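Local structure of proteasome activator protein PA26 (Trypanosoma brucei, 1YAR) at residues E41-V55 and Q72-C84. The protein probably binds the ends of the 20S proteasome as an 11S (PA28-family) activator and opens its gate to peptide substrates. Residues are numbered along the deposited sequence; the frame is centred on the assembly and turned at random. Where two conformers were deposited one is given.
Sequences EIEGIAKAAAEAHGV and QLLGVLQRYQDLC. Unlike the reference sequence in segment 41-55: V55 (reference Thr).
The guanidinium of R79 lies with one face against the backbone of helix 24-57, where I45 N stands 4.0 Å above the centre of its plane, G44 C and I45 CG1 beside it, while the carboxylate of E41 comes up at its edge. R79 grips E41 side-on: R79 NE meets E41 OE2 at 2.8 Å, on the syn side but tilted out of the carboxylate plane. R79 NH2 reaches E41 OE1 at 3.2 Å in a nearly straight bond, met from above the carboxylate plane. The two planes are turned 45° apart. The pairing illustrates how a long side chain can be a knob and a salt-bridge partner at once: extended from CG to NE, R79 sits among E41, G44, I45 and A48. A water donating to both E41 OE2 and R79 O ties the same carboxylate to the backbone of helix 71-99 as well.

Returning the insertion, I45 fits as a knob among V76, R79, Y80 and L83, its CD1 3.7 Å from L83 CB. L83, its CG turned away from the backbone N (chi1 -176°), sets CD2 on E41 CG and CD1 on I42 CG1. The backbones come nearest where V76 faces the alanines: its CG1 meets A49 CB at 3.9 Å and its CG2 lies by the A48 carbonyl. Beyond, the amide of Q72 covers A52, and its NE2 donates to a second water that also bonds A48 O and E51 OE2.

Segments 41-55 and 72-84 run nearly antiparallel (159°), their axes 9.8 Å apart at the closest point, as neighbours in the PA28-type helical bundle; helix 183-226 touches I42 and L73, and helix 150-166 also packs on L73.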
loop_
_atom_site.group_PDB
_atom_site.type_symbol
_atom_site.label_atom_id
_atom_site.label_comp_id
_atom_site.label_asym_id
_atom_site.label_seq_id
_atom_site.Cartn_x
_atom_site.Cartn_y
_atom_site.Cartn_z
ATOM N N GLU O 41 24.767 -15.599 -111.638
ATOM C CA GLU O 41 25.829 -16.230 -112.443
ATOM C C GLU O 41 25.949 -17.724 -112.102
ATOM O O GLU O 41 26.062 -18.572 -112.995
ATOM C CB GLU O 41 27.168 -15.496 -112.297
ATOM C CG GLU O 41 28.401 -16.189 -112.903
ATOM C CD GLU O 41 28.378 -16.323 -114.437
ATOM O OE1 GLU O 41 27.492 -15.731 -115.105
ATOM O OE2 GLU O 41 29.260 -17.030 -114.988
ATOM N N ILE O 42 25.896 -18.044 -110.808
ATOM C CA ILE O 42 25.911 -19.450 -110.375
ATOM C C ILE O 42 24.789 -20.252 -111.047
ATOM O O ILE O 42 25.040 -21.345 -111.576
ATOM C CB ILE O 42 25.862 -19.574 -108.831
ATOM C CG1 ILE O 42 27.135 -18.983 -108.194
ATOM C CG2 ILE O 42 25.757 -21.029 -108.433
ATOM C CD1 ILE O 42 27.023 -18.831 -106.657
ATOM N N GLU O 43 23.583 -19.683 -111.027
ATOM C CA GLU O 43 22.394 -20.226 -111.701
ATOM C C GLU O 43 22.627 -20.448 -113.201
ATOM O O GLU O 43 22.200 -21.458 -113.760
ATOM C CB GLU O 43 21.200 -19.285 -111.490
ATOM C CG GLU O 43 19.837 -19.944 -111.626
ATOM C CD GLU O 43 18.714 -18.961 -111.942
ATOM O OE1 GLU O 43 18.909 -17.731 -111.800
ATOM O OE2 GLU O 43 17.620 -19.423 -112.339
ATOM N N GLY O 44 23.307 -19.497 -113.835
ATOM C CA GLY O 44 23.678 -19.584 -115.256
ATOM C C GLY O 44 24.601 -20.762 -115.535
ATOM O O GLY O 44 24.404 -21.510 -116.499
ATOM N N ILE O 45 25.607 -20.929 -114.679
ATOM C CA ILE O 45 26.553 -22.041 -114.788
ATOM C C ILE O 45 25.834 -23.371 -114.607
ATOM O O ILE O 45 26.081 -24.303 -115.376
ATOM C CB ILE O 45 27.727 -21.868 -113.784
ATOM C CG1 ILE O 45 28.470 -20.564 -114.097
ATOM C CG2 ILE O 45 28.711 -23.058 -113.850
ATOM C CD1 ILE O 45 29.381 -20.053 -112.986
ATOM N N ALA O 46 24.955 -23.454 -113.608
ATOM C CA ALA O 46 24.179 -24.680 -113.371
ATOM C C ALA O 46 23.391 -25.090 -114.619
ATOM O O ALA O 46 23.408 -26.261 -115.024
ATOM C CB ALA O 46 23.247 -24.507 -112.182
ATOM N N LYS O 47 22.723 -24.120 -115.244
ATOM C CA LYS O 47 21.938 -24.387 -116.458
ATOM C C LYS O 47 22.796 -24.845 -117.625
ATOM O O LYS O 47 22.439 -25.804 -118.314
ATOM C CB LYS O 47 21.078 -23.179 -116.842
ATOM C CG LYS O 47 19.828 -23.067 -115.972
ATOM C CD LYS O 47 19.110 -21.728 -116.150
ATOM C CE LYS O 47 18.125 -21.464 -115.012
ATOM N NZ LYS O 47 17.742 -20.018 -114.945
ATOM N N ALA O 48 23.925 -24.179 -117.826
ATOM C CA ALA O 48 24.869 -24.540 -118.877
ATOM C C ALA O 48 25.499 -25.919 -118.615
ATOM O O ALA O 48 25.768 -26.671 -119.555
ATOM C CB ALA O 48 25.945 -23.474 -119.004
ATOM N N ALA O 49 25.728 -26.252 -117.336
ATOM C CA ALA O 49 26.236 -27.591 -116.987
ATOM C C ALA O 49 25.197 -28.664 -117.292
ATOM O O ALA O 49 25.531 -29.682 -117.878
ATOM C CB ALA O 49 26.685 -27.659 -115.494
ATOM N N ALA O 50 23.943 -28.433 -116.908
ATOM C CA ALA O 50 22.867 -29.397 -117.177
ATOM C C ALA O 50 22.689 -29.644 -118.677
ATOM O O ALA O 50 22.524 -30.783 -119.100
ATOM C CB ALA O 50 21.550 -28.962 -116.538
ATOM N N GLU O 51 22.750 -28.568 -119.461
ATOM C CA GLU O 51 22.622 -28.630 -120.915
ATOM C C GLU O 51 23.707 -29.548 -121.494
ATOM O O GLU O 51 23.405 -30.480 -122.247
ATOM C CB GLU O 51 22.696 -27.203 -121.489
ATOM C CG GLU O 51 22.993 -27.089 -122.978
ATOM C CD GLU O 51 22.949 -25.647 -123.456
ATOM O OE1 GLU O 51 21.865 -25.234 -123.947
ATOM O OE2 GLU O 51 23.976 -24.920 -123.322
ATOM N N ALA O 52 24.960 -29.293 -121.111
ATOM C CA ALA O 52 26.095 -30.103 -121.538
ATOM C C ALA O 52 25.912 -31.550 -121.084
ATOM O O ALA O 52 26.086 -32.471 -121.877
ATOM C CB ALA O 52 27.389 -29.519 -121.002
ATOM N N HIS O 53 25.524 -31.748 -119.820
ATOM C CA HIS O 53 25.257 -33.094 -119.298
ATOM C C HIS O 53 24.257 -33.849 -120.176
ATOM O O HIS O 53 24.460 -35.029 -120.491
ATOM C CB HIS O 53 24.721 -33.017 -117.860
ATOM C CG HIS O 53 24.716 -34.333 -117.154
ATOM N ND1 HIS O 53 23.559 -35.033 -116.888
ATOM C CD2 HIS O 53 25.729 -35.092 -116.682
ATOM C CE1 HIS O 53 23.861 -36.163 -116.272
ATOM N NE2 HIS O 53 25.171 -36.224 -116.138
ATOM N N GLY O 54 23.179 -33.165 -120.563
ATOM C CA GLY O 54 22.135 -33.750 -121.416
ATOM C C GLY O 54 22.692 -34.226 -122.744
ATOM O O GLY O 54 22.345 -35.308 -123.216
ATOM N N VAL O 55 23.573 -33.420 -123.328
ATOM C CA VAL O 55 24.235 -33.738 -124.595
ATOM C C VAL O 55 25.114 -34.999 -124.483
ATOM O O VAL O 55 25.075 -35.872 -125.355
ATOM C CB VAL O 55 25.042 -32.516 -125.133
ATOM C CG1 VAL O 55 25.777 -32.860 -126.427
ATOM C CG2 VAL O 55 24.113 -31.339 -125.373
ATOM N N GLN O 72 32.716 -27.361 -125.232
ATOM C CA GLN O 72 31.552 -26.999 -124.436
ATOM C C GLN O 72 31.796 -27.293 -122.941
ATOM O O GLN O 72 31.431 -26.493 -122.080
ATOM C CB GLN O 72 30.304 -27.735 -124.921
ATOM C CG GLN O 72 29.010 -27.247 -124.251
ATOM C CD GLN O 72 27.789 -28.099 -124.562
ATOM O OE1 GLN O 72 27.899 -29.153 -125.189
ATOM N NE2 GLN O 72 26.620 -27.643 -124.121
ATOM N N LEU O 73 32.421 -28.428 -122.647
ATOM C CA LEU O 73 32.657 -28.813 -121.251
ATOM C C LEU O 73 33.770 -27.961 -120.653
ATOM O O LEU O 73 33.666 -27.501 -119.515
ATOM C CB LEU O 73 33.002 -30.300 -121.117
ATOM C CG LEU O 73 32.215 -31.437 -121.776
ATOM C CD1 LEU O 73 32.422 -32.673 -120.924
ATOM C CD2 LEU O 73 30.740 -31.184 -121.977
ATOM N N LEU O 74 34.828 -27.750 -121.433
ATOM C CA LEU O 74 35.891 -26.809 -121.069
ATOM C C LEU O 74 35.320 -25.421 -120.729
ATOM O O LEU O 74 35.698 -24.831 -119.716
ATOM C CB LEU O 74 36.951 -26.686 -122.186
ATOM C CG LEU O 74 37.579 -27.964 -122.752
ATOM C CD1 LEU O 74 38.416 -27.678 -124.006
ATOM C CD2 LEU O 74 38.407 -28.688 -121.682
ATOM N N GLY O 75 34.395 -24.921 -121.555
ATOM C CA GLY O 75 33.767 -23.615 -121.312
ATOM C C GLY O 75 33.004 -23.557 -119.993
ATOM O O GLY O 75 33.129 -22.584 -119.236
ATOM N N VAL O 76 32.229 -24.601 -119.707
ATOM C CA VAL O 76 31.474 -24.673 -118.449
ATOM C C VAL O 76 32.436 -24.665 -117.245
ATOM O O VAL O 76 32.258 -23.883 -116.309
ATOM C CB VAL O 76 30.497 -25.893 -118.400
ATOM C CG1 VAL O 76 29.904 -26.085 -116.977
ATOM C CG2 VAL O 76 29.351 -25.727 -119.426
ATOM N N LEU O 77 33.444 -25.535 -117.282
ATOM C CA LEU O 77 34.425 -25.621 -116.192
ATOM C C LEU O 77 35.198 -24.312 -115.984
ATOM O O LEU O 77 35.446 -23.906 -114.845
ATOM C CB LEU O 77 35.368 -26.821 -116.369
ATOM C CG LEU O 77 34.660 -28.183 -116.179
ATOM C CD1 LEU O 77 35.304 -29.296 -116.969
ATOM C CD2 LEU O 77 34.521 -28.623 -114.684
ATOM N N GLN O 78 35.565 -23.650 -117.090
ATOM C CA GLN O 78 36.262 -22.372 -117.027
ATOM C C GLN O 78 35.395 -21.305 -116.377
ATOM O O GLN O 78 35.877 -20.500 -115.581
ATOM C CB GLN O 78 36.678 -21.898 -118.434
ATOM C CG GLN O 78 37.384 -20.547 -118.435
ATOM C CD GLN O 78 38.794 -20.629 -117.880
ATOM O OE1 GLN O 78 39.723 -21.013 -118.600
ATOM N NE2 GLN O 78 38.965 -20.262 -116.602
ATOM N N ARG O 79 34.117 -21.309 -116.722
ATOM C CA ARG O 79 33.163 -20.338 -116.202
ATOM C C ARG O 79 32.981 -20.531 -114.688
ATOM O O ARG O 79 32.866 -19.557 -113.936
ATOM C CB ARG O 79 31.837 -20.539 -116.904
ATOM C CG ARG O 79 30.832 -19.435 -116.702
ATOM C CD ARG O 79 29.667 -19.508 -117.665
ATOM N NE ARG O 79 28.595 -18.616 -117.229
ATOM C CZ ARG O 79 27.352 -18.684 -117.677
ATOM N NH1 ARG O 79 27.019 -19.599 -118.584
ATOM N NH2 ARG O 79 26.448 -17.832 -117.222
ATOM N N TYR O 80 32.943 -21.795 -114.259
ATOM C CA TYR O 80 32.847 -22.113 -112.827
ATOM C C TYR O 80 34.094 -21.636 -112.090
ATOM O O TYR O 80 33.985 -20.956 -111.058
ATOM C CB TYR O 80 32.557 -23.605 -112.590
ATOM C CG TYR O 80 32.275 -23.898 -111.122
ATOM C CD1 TYR O 80 31.191 -23.304 -110.481
ATOM C CD2 TYR O 80 33.123 -24.719 -110.373
ATOM C CE1 TYR O 80 30.927 -23.546 -109.131
ATOM C CE2 TYR O 80 32.865 -24.964 -109.014
ATOM C CZ TYR O 80 31.763 -24.363 -108.418
ATOM O OH TYR O 80 31.489 -24.566 -107.087
ATOM N N GLN O 81 35.277 -21.948 -112.637
ATOM C CA GLN O 81 36.536 -21.496 -112.056
ATOM C C GLN O 81 36.611 -19.969 -111.916
ATOM O O GLN O 81 37.013 -19.459 -110.863
ATOM C CB GLN O 81 37.734 -22.060 -112.830
ATOM C CG GLN O 81 39.082 -21.754 -112.183
ATOM C CD GLN O 81 40.217 -22.578 -112.766
ATOM O OE1 GLN O 81 41.357 -22.159 -112.720
ATOM N NE2 GLN O 81 39.902 -23.759 -113.312
ATOM N N ASP O 82 36.200 -19.230 -112.957
ATOM C CA ASP O 82 36.189 -17.762 -112.873
ATOM C C ASP O 82 35.267 -17.284 -111.754
ATOM O O ASP O 82 35.619 -16.383 -110.988
ATOM C CB ASP O 82 35.772 -17.120 -114.212
ATOM C CG ASP O 82 36.790 -17.363 -115.328
ATOM O OD1 ASP O 82 37.981 -17.658 -115.032
ATOM O OD2 ASP O 82 36.475 -17.292 -116.542
ATOM N N LEU O 83 34.080 -17.877 -111.671
ATOM C CA LEU O 83 33.154 -17.536 -110.608
ATOM C C LEU O 83 33.787 -17.803 -109.220
ATOM O O LEU O 83 33.719 -16.953 -108.321
ATOM C CB LEU O 83 31.838 -18.305 -110.790
ATOM C CG LEU O 83 30.628 -18.093 -109.865
ATOM C CD1 LEU O 83 30.894 -18.739 -108.503
ATOM C CD2 LEU O 83 30.256 -16.625 -109.707
ATOM N N CYS O 84 34.387 -18.981 -109.050
ATOM C CA CYS O 84 34.990 -19.339 -107.755
ATOM C C CYS O 84 36.141 -18.392 -107.394
ATOM O O CYS O 84 36.279 -17.971 -106.236
ATOM C CB CYS O 84 35.497 -20.778 -107.786
ATOM S SG CYS O 84 34.173 -21.996 -107.813
HETATM O O HOH W 1 31.886 -17.030 -114.393
HETATM O O HOH W 2 26.288 -25.813 -122.171
#